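Local coordinates for protein glycoside hydrolase family 5 (Aspergillus oryzae, PDB 6LA0) that acts as a secreted rutinosidase of glycoside hydrolase family 5, cleaving glycosidic bonds, and probably also releases glucose from beta-1,3-glucans, at residues Gln116-Asp119 and Tyr120-Lys124; Phe174-Ser178 and Gly179-Ser183; Tyr357-His361 and Gly362-Leu366; Asp78-Ser82 and Val83-Val87. All blocks are in the same frame, centred on the assembly; numbering follows the deposited sequence.

Contact 1. Residues Gln116-Asp119 and Tyr120-Lys124; sequences QIAD and YAITK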
loop_
_atom_site.group_PDB
_atom_site.type_symbol
_atom_site.label_atom_id
_atom_site.label_comp_id
_atom_site.label_asym_id
_atom_site.label_seq_id
_atom_site.Cartn_x
_atom_site.Cartn_y
_atom_site.Cartn_z
ATOM N N GLN A 116 -12.633 11.427 7.617
ATOM C CA GLN A 116 -12.299 12.082 8.878
ATOM C C GLN A 116 -10.791 12.153 9.077
ATOM O O GLN A 116 -10.244 13.215 9.403
ATOM C CB GLN A 116 -12.956 11.351 10.042
ATOM C CG GLN A 116 -12.623 11.954 11.373
ATOM C CD GLN A 116 -13.472 11.366 12.462
ATOM O OE1 GLN A 116 -13.508 10.148 12.637
ATOM N NE2 GLN A 116 -14.174 12.219 13.197
ATOM N N ILE A 117 -10.101 11.033 8.865
ATOM C CA ILE A 117 -8.655 10.998 9.061
ATOM C C ILE A 117 -7.935 11.807 7.984
ATOM O O ILE A 117 -7.018 12.579 8.287
ATOM C CB ILE A 117 -8.165 9.542 9.111
ATOM C CG1 ILE A 117 -8.751 8.850 10.346
ATOM C CG2 ILE A 117 -6.636 9.488 9.108
ATOM C CD1 ILE A 117 -8.424 9.540 11.677
ATOM N N ALA A 118 -8.336 11.654 6.713
ATOM C CA ALA A 118 -7.631 12.359 5.640
ATOM C C ALA A 118 -7.827 13.866 5.753
ATOM O O ALA A 118 -6.871 14.636 5.596
ATOM C CB ALA A 118 -8.095 11.871 4.263
ATOM N N ASP A 119 -9.066 14.306 6.010
ATOM C CA ASP A 119 -9.333 15.734 6.165
ATOM C C ASP A 119 -8.447 16.339 7.244
ATOM O O ASP A 119 -7.930 17.452 7.084
ATOM C CB ASP A 119 -10.810 15.962 6.509
ATOM C CG ASP A 119 -11.727 15.858 5.302
ATOM O OD1 ASP A 119 -11.233 15.615 4.179
ATOM O OD2 ASP A 119 -12.956 16.029 5.483
ATOM N N TYR A 120 -8.236 15.597 8.336
ATOM C CA TYR A 120 -7.442 16.078 9.465
ATOM C C TYR A 120 -5.965 16.189 9.091
ATOM O O TYR A 120 -5.322 17.212 9.358
ATOM C CB TYR A 120 -7.638 15.132 10.653
ATOM C CG TYR A 120 -6.969 15.548 11.941
ATOM C CD1 TYR A 120 -7.457 16.602 12.696
ATOM C CD2 TYR A 120 -5.851 14.865 12.412
ATOM C CE1 TYR A 120 -6.844 16.972 13.895
ATOM C CE2 TYR A 120 -5.236 15.223 13.605
ATOM C CZ TYR A 120 -5.740 16.278 14.340
ATOM O OH TYR A 120 -5.122 16.631 15.517
ATOM N N ALA A 121 -5.415 15.142 8.469
ATOM C CA ALA A 121 -4.016 15.176 8.055
ATOM C C ALA A 121 -3.775 16.279 7.040
ATOM O O ALA A 121 -2.708 16.905 7.032
ATOM C CB ALA A 121 -3.605 13.823 7.472
ATOM N N ILE A 122 -4.753 16.512 6.156
ATOM C CA ILE A 122 -4.644 17.569 5.151
ATOM C C ILE A 122 -4.764 18.940 5.805
ATOM O O ILE A 122 -3.905 19.814 5.628
ATOM C CB ILE A 122 -5.719 17.390 4.061
ATOM C CG1 ILE A 122 -5.387 16.213 3.136
ATOM C CG2 ILE A 122 -5.881 18.686 3.268
ATOM C CD1 ILE A 122 -6.599 15.642 2.424
ATOM N N THR A 123 -5.845 19.142 6.566
ATOM C CA THR A 123 -6.177 20.463 7.092
ATOM C C THR A 123 -5.152 20.930 8.109
ATOM O O THR A 123 -4.701 22.080 8.073
ATOM C CB THR A 123 -7.565 20.445 7.733
ATOM O OG1 THR A 123 -8.550 20.211 6.720
ATOM C CG2 THR A 123 -7.851 21.771 8.413
ATOM N N LYS A 124 -4.766 20.048 9.031
ATOM C CA LYS A 124 -3.896 20.474 10.117
ATOM C C LYS A 124 -2.425 20.476 9.716
ATOM O O LYS A 124 -1.676 21.359 10.142
ATOM C CB LYS A 124 -4.110 19.584 11.336
ATOM C CG LYS A 124 -3.282 20.041 12.506
ATOM C CD LYS A 124 -3.974 19.776 13.816
ATOM C CE LYS A 124 -3.097 20.258 14.955
ATOM N NZ LYS A 124 -3.091 19.268 16.058
#

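Contact 2. Residues Phe174-Ser178 and Gly179-Ser183; sequences FVQNS and GSPQS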
loop_
_atom_site.group_PDB
_atom_site.type_symbol
_atom_site.label_atom_id
_atom_site.label_comp_id
_atom_site.label_asym_id
_atom_site.label_seq_id
_atom_site.Cartn_x
_atom_site.Cartn_y
_atom_site.Cartn_z
ATOM N N PHE A 174 -15.094 10.758 -4.613
ATOM C CA PHE A 174 -14.577 11.056 -3.271
ATOM C C PHE A 174 -13.509 12.150 -3.312
ATOM O O PHE A 174 -13.542 13.105 -2.522
ATOM C CB PHE A 174 -14.013 9.774 -2.644
ATOM C CG PHE A 174 -13.436 9.961 -1.257
ATOM C CD1 PHE A 174 -12.107 10.359 -1.074
ATOM C CD2 PHE A 174 -14.213 9.706 -0.134
ATOM C CE1 PHE A 174 -11.584 10.524 0.203
ATOM C CE2 PHE A 174 -13.694 9.863 1.147
ATOM C CZ PHE A 174 -12.378 10.270 1.316
ATOM N N VAL A 175 -12.543 12.021 -4.229
ATOM C CA VAL A 175 -11.503 13.035 -4.389
ATOM C C VAL A 175 -12.103 14.364 -4.835
ATOM O O VAL A 175 -11.776 15.427 -4.287
ATOM C CB VAL A 175 -10.436 12.539 -5.386
ATOM C CG1 VAL A 175 -9.441 13.653 -5.731
ATOM C CG2 VAL A 175 -9.748 11.300 -4.854
ATOM N N GLN A 176 -12.991 14.327 -5.833
ATOM C CA GLN A 176 -13.541 15.559 -6.392
ATOM C C GLN A 176 -14.344 16.344 -5.358
ATOM O O GLN A 176 -14.303 17.582 -5.343
ATOM C CB GLN A 176 -14.412 15.233 -7.605
ATOM C CG GLN A 176 -13.624 14.988 -8.886
ATOM C CD GLN A 176 -12.818 16.199 -9.318
ATOM O OE1 GLN A 176 -11.708 16.428 -8.831
ATOM N NE2 GLN A 176 -13.375 16.988 -10.239
ATOM N N ASN A 177 -15.091 15.648 -4.496
ATOM C CA ASN A 177 -15.939 16.289 -3.500
ATOM C C ASN A 177 -15.266 16.375 -2.132
ATOM O O ASN A 177 -15.934 16.651 -1.128
ATOM C CB ASN A 177 -17.279 15.552 -3.411
ATOM C CG ASN A 177 -17.983 15.500 -4.755
ATOM O OD1 ASN A 177 -18.305 14.431 -5.272
ATOM N ND2 ASN A 177 -18.181 16.660 -5.348
ATOM N N SER A 178 -13.947 16.180 -2.086
ATOM C CA SER A 178 -13.223 16.178 -0.826
ATOM C C SER A 178 -13.095 17.563 -0.207
ATOM O O SER A 178 -12.852 17.656 0.997
ATOM C CB SER A 178 -11.838 15.590 -1.057
ATOM O OG SER A 178 -11.053 16.478 -1.820
ATOM N N GLY A 179 -13.257 18.634 -0.981
ATOM C CA GLY A 179 -12.853 19.954 -0.541
ATOM C C GLY A 179 -11.391 20.273 -0.788
ATOM O O GLY A 179 -10.980 21.434 -0.627
ATOM N N SER A 180 -10.592 19.288 -1.183
ATOM C CA SER A 180 -9.195 19.549 -1.495
ATOM C C SER A 180 -8.702 18.473 -2.455
ATOM O O SER A 180 -7.851 17.652 -2.078
ATOM C CB SER A 180 -8.354 19.570 -0.218
ATOM O OG SER A 180 -6.985 19.780 -0.509
ATOM N N PRO A 181 -9.206 18.442 -3.694
ATOM C CA PRO A 181 -8.819 17.358 -4.610
ATOM C C PRO A 181 -7.342 17.372 -4.974
ATOM O O PRO A 181 -6.825 16.332 -5.405
ATOM C CB PRO A 181 -9.703 17.590 -5.838
ATOM C CG PRO A 181 -10.050 19.043 -5.783
ATOM C CD PRO A 181 -10.077 19.440 -4.345
ATOM N N GLN A 182 -6.647 18.500 -4.794
ATOM C CA GLN A 182 -5.207 18.591 -5.056
ATOM C C GLN A 182 -4.370 17.814 -4.040
ATOM O O GLN A 182 -3.136 17.766 -4.164
ATOM C CB GLN A 182 -4.783 20.066 -5.075
ATOM C CG GLN A 182 -4.936 20.778 -3.735
ATOM C CD GLN A 182 -6.310 21.416 -3.555
ATOM O OE1 GLN A 182 -7.232 21.166 -4.334
ATOM N NE2 GLN A 182 -6.444 22.253 -2.529
ATOM N N SER A 183 -5.021 17.204 -3.053
ATOM C CA SER A 183 -4.360 16.498 -1.966
ATOM C C SER A 183 -4.276 14.994 -2.179
ATOM O O SER A 183 -3.729 14.301 -1.317
ATOM C CB SER A 183 -5.089 16.761 -0.645
ATOM O OG SER A 183 -5.010 18.118 -0.272
HETATM O O HOH W 1 -14.105 19.402 -3.559
#

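Contact 3. Residues Tyr357-His361 and Gly362-Leu366; sequences YFIDH and GYIDL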
loop_
_atom_site.group_PDB
_atom_site.type_symbol
_atom_site.label_atom_id
_atom_site.label_comp_id
_atom_site.label_asym_id
_atom_site.label_seq_id
_atom_site.Cartn_x
_atom_site.Cartn_y
_atom_site.Cartn_z
ATOM N N TYR A 357 7.438 2.732 17.010
ATOM C CA TYR A 357 8.570 2.554 17.914
ATOM C C TYR A 357 9.760 3.408 17.484
ATOM O O TYR A 357 10.436 4.009 18.331
ATOM C CB TYR A 357 8.940 1.075 17.983
ATOM C CG TYR A 357 10.094 0.783 18.917
ATOM C CD1 TYR A 357 11.410 0.892 18.479
ATOM C CD2 TYR A 357 9.871 0.402 20.233
ATOM C CE1 TYR A 357 12.465 0.638 19.320
ATOM C CE2 TYR A 357 10.943 0.134 21.089
ATOM C CZ TYR A 357 12.229 0.258 20.623
ATOM O OH TYR A 357 13.302 -0.008 21.465
ATOM N N PHE A 358 10.026 3.480 16.172
ATOM C CA PHE A 358 11.104 4.341 15.681
ATOM C C PHE A 358 10.864 5.793 16.083
ATOM O O PHE A 358 11.795 6.501 16.488
ATOM C CB PHE A 358 11.224 4.268 14.156
ATOM C CG PHE A 358 11.358 2.882 13.597
ATOM C CD1 PHE A 358 11.870 1.844 14.352
ATOM C CD2 PHE A 358 10.980 2.629 12.277
ATOM C CE1 PHE A 358 12.007 0.570 13.813
ATOM C CE2 PHE A 358 11.097 1.361 11.733
ATOM C CZ PHE A 358 11.610 0.327 12.504
ATOM N N ILE A 359 9.615 6.257 15.961
ATOM C CA ILE A 359 9.270 7.617 16.365
ATOM C C ILE A 359 9.474 7.792 17.863
ATOM O O ILE A 359 10.042 8.792 18.317
ATOM C CB ILE A 359 7.811 7.934 15.983
ATOM C CG1 ILE A 359 7.646 8.146 14.466
ATOM C CG2 ILE A 359 7.301 9.151 16.768
ATOM C CD1 ILE A 359 6.196 8.431 14.091
ATOM N N ASP A 360 8.957 6.843 18.656
ATOM C CA ASP A 360 8.960 6.990 20.110
ATOM C C ASP A 360 10.365 6.939 20.704
ATOM O O ASP A 360 10.591 7.488 21.785
ATOM C CB ASP A 360 8.101 5.902 20.760
ATOM C CG ASP A 360 6.613 6.161 20.637
ATOM O OD1 ASP A 360 6.205 7.305 20.319
ATOM O OD2 ASP A 360 5.846 5.203 20.864
ATOM N N HIS A 361 11.322 6.319 20.024
ATOM C CA HIS A 361 12.670 6.211 20.561
ATOM C C HIS A 361 13.659 7.103 19.820
ATOM O O HIS A 361 14.869 6.891 19.907
ATOM C CB HIS A 361 13.092 4.741 20.575
ATOM C CG HIS A 361 12.261 3.918 21.515
ATOM N ND1 HIS A 361 12.725 3.472 22.735
ATOM C CD2 HIS A 361 10.964 3.532 21.444
ATOM C CE1 HIS A 361 11.762 2.816 23.358
ATOM N NE2 HIS A 361 10.683 2.836 22.594
ATOM N N GLY A 362 13.151 8.112 19.110
ATOM C CA GLY A 362 13.964 9.181 18.567
ATOM C C GLY A 362 14.719 8.877 17.295
ATOM O O GLY A 362 15.679 9.586 16.979
ATOM N N TYR A 363 14.326 7.842 16.549
ATOM C CA TYR A 363 15.044 7.497 15.328
ATOM C C TYR A 363 14.710 8.415 14.153
ATOM O O TYR A 363 15.515 8.517 13.216
ATOM C CB TYR A 363 14.727 6.058 14.902
ATOM C CG TYR A 363 15.074 4.947 15.876
ATOM C CD1 TYR A 363 15.709 5.201 17.093
ATOM C CD2 TYR A 363 14.774 3.631 15.564
ATOM C CE1 TYR A 363 16.023 4.151 17.972
ATOM C CE2 TYR A 363 15.084 2.590 16.426
ATOM C CZ TYR A 363 15.705 2.851 17.625
ATOM O OH TYR A 363 16.001 1.792 18.469
ATOM N N ILE A 364 13.553 9.072 14.167
ATOM C CA ILE A 364 12.980 9.682 12.967
ATOM C C ILE A 364 12.977 11.200 13.107
ATOM O O ILE A 364 12.433 11.744 14.078
ATOM C CB ILE A 364 11.553 9.175 12.687
ATOM C CG1 ILE A 364 11.518 7.640 12.599
ATOM C CG2 ILE A 364 10.990 9.826 11.409
ATOM C CD1 ILE A 364 12.615 7.036 11.733
ATOM N N ASP A 365 13.535 11.879 12.105
ATOM C CA ASP A 365 13.373 13.329 11.932
ATOM C C ASP A 365 13.317 13.579 10.426
ATOM O O ASP A 365 14.344 13.790 9.775
ATOM C CB ASP A 365 14.492 14.119 12.599
ATOM C CG ASP A 365 14.496 15.587 12.199
ATOM O OD1 ASP A 365 13.441 16.119 11.788
ATOM O OD2 ASP A 365 15.570 16.216 12.295
ATOM N N LEU A 366 12.107 13.548 9.870
ATOM C CA LEU A 366 11.996 13.678 8.423
ATOM C C LEU A 366 12.222 15.100 7.940
ATOM O O LEU A 366 12.345 15.302 6.727
ATOM C CB LEU A 366 10.627 13.176 7.949
ATOM C CG LEU A 366 10.426 11.689 8.250
ATOM C CD1 LEU A 366 9.041 11.242 7.829
ATOM C CD2 LEU A 366 11.491 10.876 7.520
HETATM O O HOH W 2 11.865 10.034 16.379
#

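Contact 4. Residues Asp78-Ser82 and Val83-Val87; sequences DKLAS and VGVGV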
loop_
_atom_site.group_PDB
_atom_site.type_symbol
_atom_site.label_atom_id
_atom_site.label_comp_id
_atom_site.label_asym_id
_atom_site.label_seq_id
_atom_site.Cartn_x
_atom_site.Cartn_y
_atom_site.Cartn_z
ATOM N N ASP A 78 -1.272 12.928 14.775
ATOM C CA ASP A 78 -0.422 13.877 15.490
ATOM C C ASP A 78 0.984 13.328 15.695
ATOM O O ASP A 78 1.977 14.039 15.491
ATOM C CB ASP A 78 -1.024 14.220 16.848
ATOM C CG ASP A 78 -2.388 14.862 16.758
ATOM O OD1 ASP A 78 -2.736 15.462 15.714
ATOM O OD2 ASP A 78 -3.105 14.786 17.770
ATOM N N LYS A 79 1.091 12.068 16.127
ATOM C CA LYS A 79 2.417 11.495 16.341
ATOM C C LYS A 79 3.207 11.405 15.038
ATOM O O LYS A 79 4.425 11.624 15.033
ATOM C CB LYS A 79 2.308 10.121 16.993
ATOM C CG LYS A 79 3.646 9.556 17.389
ATOM C CD LYS A 79 3.481 8.255 18.147
ATOM C CE LYS A 79 3.265 8.493 19.633
ATOM N NZ LYS A 79 3.318 7.199 20.353
ATOM N N LEU A 80 2.547 11.071 13.924
ATOM C CA LEU A 80 3.252 11.048 12.638
ATOM C C LEU A 80 3.747 12.434 12.248
ATOM O O LEU A 80 4.898 12.593 11.820
ATOM C CB LEU A 80 2.342 10.481 11.541
ATOM C CG LEU A 80 1.991 8.999 11.709
ATOM C CD1 LEU A 80 0.781 8.596 10.854
ATOM C CD2 LEU A 80 3.218 8.134 11.389
ATOM N N ALA A 81 2.895 13.450 12.396
ATOM C CA ALA A 81 3.282 14.811 12.041
ATOM C C ALA A 81 4.419 15.332 12.915
ATOM O O ALA A 81 5.254 16.115 12.441
ATOM C CB ALA A 81 2.076 15.740 12.150
ATOM N N SER A 82 4.479 14.908 14.186
ATOM C CA SER A 82 5.515 15.406 15.087
ATOM C C SER A 82 6.931 15.122 14.584
ATOM O O SER A 82 7.872 15.793 15.027
ATOM C CB SER A 82 5.346 14.810 16.492
ATOM O OG SER A 82 5.819 13.475 16.558
ATOM N N VAL A 83 7.119 14.139 13.701
ATOM C CA VAL A 83 8.433 13.888 13.118
ATOM C C VAL A 83 8.477 14.267 11.640
ATOM O O VAL A 83 9.491 14.025 10.966
ATOM C CB VAL A 83 8.882 12.426 13.323
ATOM C CG1 VAL A 83 9.266 12.189 14.786
ATOM C CG2 VAL A 83 7.811 11.463 12.863
ATOM N N GLY A 84 7.414 14.868 11.120
ATOM C CA GLY A 84 7.445 15.428 9.780
ATOM C C GLY A 84 6.943 14.520 8.684
ATOM O O GLY A 84 7.312 14.721 7.519
ATOM N N VAL A 85 6.116 13.524 9.010
ATOM C CA VAL A 85 5.498 12.713 7.964
ATOM C C VAL A 85 4.703 13.615 7.029
ATOM O O VAL A 85 3.900 14.448 7.474
ATOM C CB VAL A 85 4.614 11.620 8.580
ATOM C CG1 VAL A 85 3.636 11.071 7.543
ATOM C CG2 VAL A 85 5.485 10.511 9.139
ATOM N N GLY A 86 4.932 13.455 5.720
ATOM C CA GLY A 86 4.272 14.293 4.744
ATOM C C GLY A 86 3.347 13.573 3.777
ATOM O O GLY A 86 2.746 14.222 2.919
ATOM N N VAL A 87 3.224 12.250 3.894
ATOM C CA VAL A 87 2.383 11.469 2.990
ATOM C C VAL A 87 1.852 10.246 3.731
ATOM O O VAL A 87 2.568 9.602 4.505
ATOM C CB VAL A 87 3.146 11.073 1.702
ATOM C CG1 VAL A 87 4.380 10.252 2.038
ATOM C CG2 VAL A 87 2.241 10.276 0.776
#

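Contact 1. Residues Gln116-Asp119 and Tyr120-Lys124
Asp119 O is gripped twice by Thr123: Thr123 N lies 2.7 Å and Thr123 OG1 2.9 Å from Asp119 O, both donating to it. The two donors reach the carbonyl from opposite faces of its plane. Both bonds close one turn within helix 110-125, the helix of a beta-alpha-beta unit in the TIM-barrel fold, which follows strand 87-92 and precedes strand 128-133 along the chain. The hydroxyl can turn back along the helix because OG1 sits beside the backbone N of Thr123 (chi1 -66°), with the methyl anti to that N. Ordinary i to i+4 bonds precede it: Ala121 N to Ile117 O at 3.0 Å and Ile122 N to Ala118 O at 2.9 Å. Tyr120 N to Gln116 O is longer, 3.3 Å. The ring of Tyr120 is carried away from this backbone, and its OH is hydrogen-bonded to Asp78 on helix 74-81; Lys124 NZ adds a weak bond to the same OH. Asp119 turns its carboxylate back to Lys115, with which it forms a salt bridge. On the barrel side, Ala118 and Ile122 both lie against Ile129 and Tyr184. Within the turn these two barely meet, Ala118 CB to Ile122 CD1 being 4.5 Å, whereas Ile122 CD1 drops to 3.3 Å from Ala118 O, passing beside the carbonyl whose oxygen accepts Ile122's own N-H.

Contact 2. Residues Phe174-Ser178 and Gly179-Ser183
Ser178 and Pro181 both turn back onto the carbonyl of Val175, the serine with its hydroxyl and the proline with a ring carbon. Ser178 OG stands between its own backbone N and carbonyl carbon (chi1 70°), from where it donates to Val175 O at 2.8 Å, while Ser178 N adds a longer bond to the same oxygen. The hydroxyl oxygen also accepts Ser180 N at 2.9 Å, in a fairly straight bond (159° at the hydrogen), and in this way joins the two sides of the turn. Pro181 meets the same carbonyl with CB, 3.4 Å from Val175 O and 3.9 Å from Val175 CG1, the methyl that is anti to the backbone N. Here helix 158-176 ends and the chain reverses towards strand 184-187, an alpha-to-beta connection of the TIM barrel. Gly179 takes a positive phi (85°), at backbone angles that suit glycine, and a water bridges its N to Gln176 O, donating to the carbonyl and accepting from the N-H. Gln176 doubles back at chi2 and crosses Pro181 at about a right angle, bringing Gln176 OE1 to 3.8 Å from Pro181 CB; that oxygen is held by a hydrogen bond from Asn230. Farther along, Ser180 OG and Ser183 OG share a short hydrogen bond of 2.6 Å across the 3-10 turn that leads into the strand, and both side chains rest on Ile122.

Contact 3. Residues Tyr357-His361 and Gly362-Leu366
Ile359 O is held by both Gly362 N and a water: the water donates to it at 2.9 Å and, as an acceptor, also takes Ile364 N, so it bridges the end of the helix to the chain leaving it. Gly362 N reaches Ile359 O at 3.3 Å from well above the carbonyl plane, not along a lone pair. The shorter bond, Tyr363 N to Phe358 O at 2.9 Å, is tilted only 16° from the plane of the Phe358 carbonyl. Together the two backbone bonds form a Schellman motif that ends helix 355-360, with Gly362 at positive phi as the C-prime residue. Tyr363 is folded back along the helix, its CG beside its own backbone N (chi1 -60°), and its ring runs nearly parallel to that of Phe358, planes at 20°. The two are slid so far apart, centroids 5.9 Å, that they barely overlap; they meet through Phe358 CD1 and Tyr363 CD2 at 3.6 Å. Tyr363 OH comes to the edge of the Tyr357 ring, while His361 CD2 sits over the centre of one face of that ring. On another flank Ile364 CG1 packs on Phe358 CB at 3.7 Å. Outside the turn, Phe358 meets Tyr332 edge to face, and Asp360 forms a salt bridge with Lys79 of helix 74-81. Backbone bonds and the water thus engage the carbonyls of Phe358 and Ile359, while the Phe358-Tyr363 pair is the hydrophobic contact that accompanies a Schellman motif, with Ile364 packed beside it.

Contact 4. Residues Asp78-Ser82 and Val83-Val87
Val83 and Val85 close round the carbonyl of Leu80. Val83 CG2, placed between its backbone N and carbonyl carbon, touches Leu80 O at 3.3 Å, and Val85 CB comes within 3.4 Å of the same oxygen. Val83 N and Val85 N donate to it from opposite faces of the carbonyl plane, Val85 N at 3.2 Å in a nearly straight bond (161° at the hydrogen). Leu80 and Val85 also pack directly, CB to CB at 3.9 Å, their side chains crossing at an oblique angle. The bond from Val85, with Gly84 N to Ala81 O at 2.8 Å, makes a Schellman motif at the end of helix 74-81; Ala81 to Gly84 is a type I turn, and Gly84 takes the positive phi of the C-prime position. From here the chain passes to strand 87-92 of the barrel sheet. Leu80 lies on Val22 of the neighbouring strand and on Ile359, and Val85 reaches Met127. On the outer side Ser82 OG turns back to donate to Lys79 O at 2.8 Å, and Lys79 NZ forms a salt bridge with Glu356.

Read from the N terminus, the order is contacts 4, 1, 2 and 3. Each is a local turn finished before the next begins, so none nests or crosses. Contact 4 leads helix 74-81 towards strand 87-92, contact 1 lies within helix 110-125, and contact 2 carries the chain from helix 158-176 to strand 184-187. Contact 3 ends helix 355-360 near the C terminus. Ile122 CD1 of contact 1 is 3.6 Å from Ser183 CB of contact 2, joining successive barrel units. Contact 1 also meets contact 4, where helix 110-125 lies against helix 74-81. Contacts 3 and 4 are bound by Leu366 N to Val83 O at 2.9 Å, tying the C-terminal segment to the early part of the barrel.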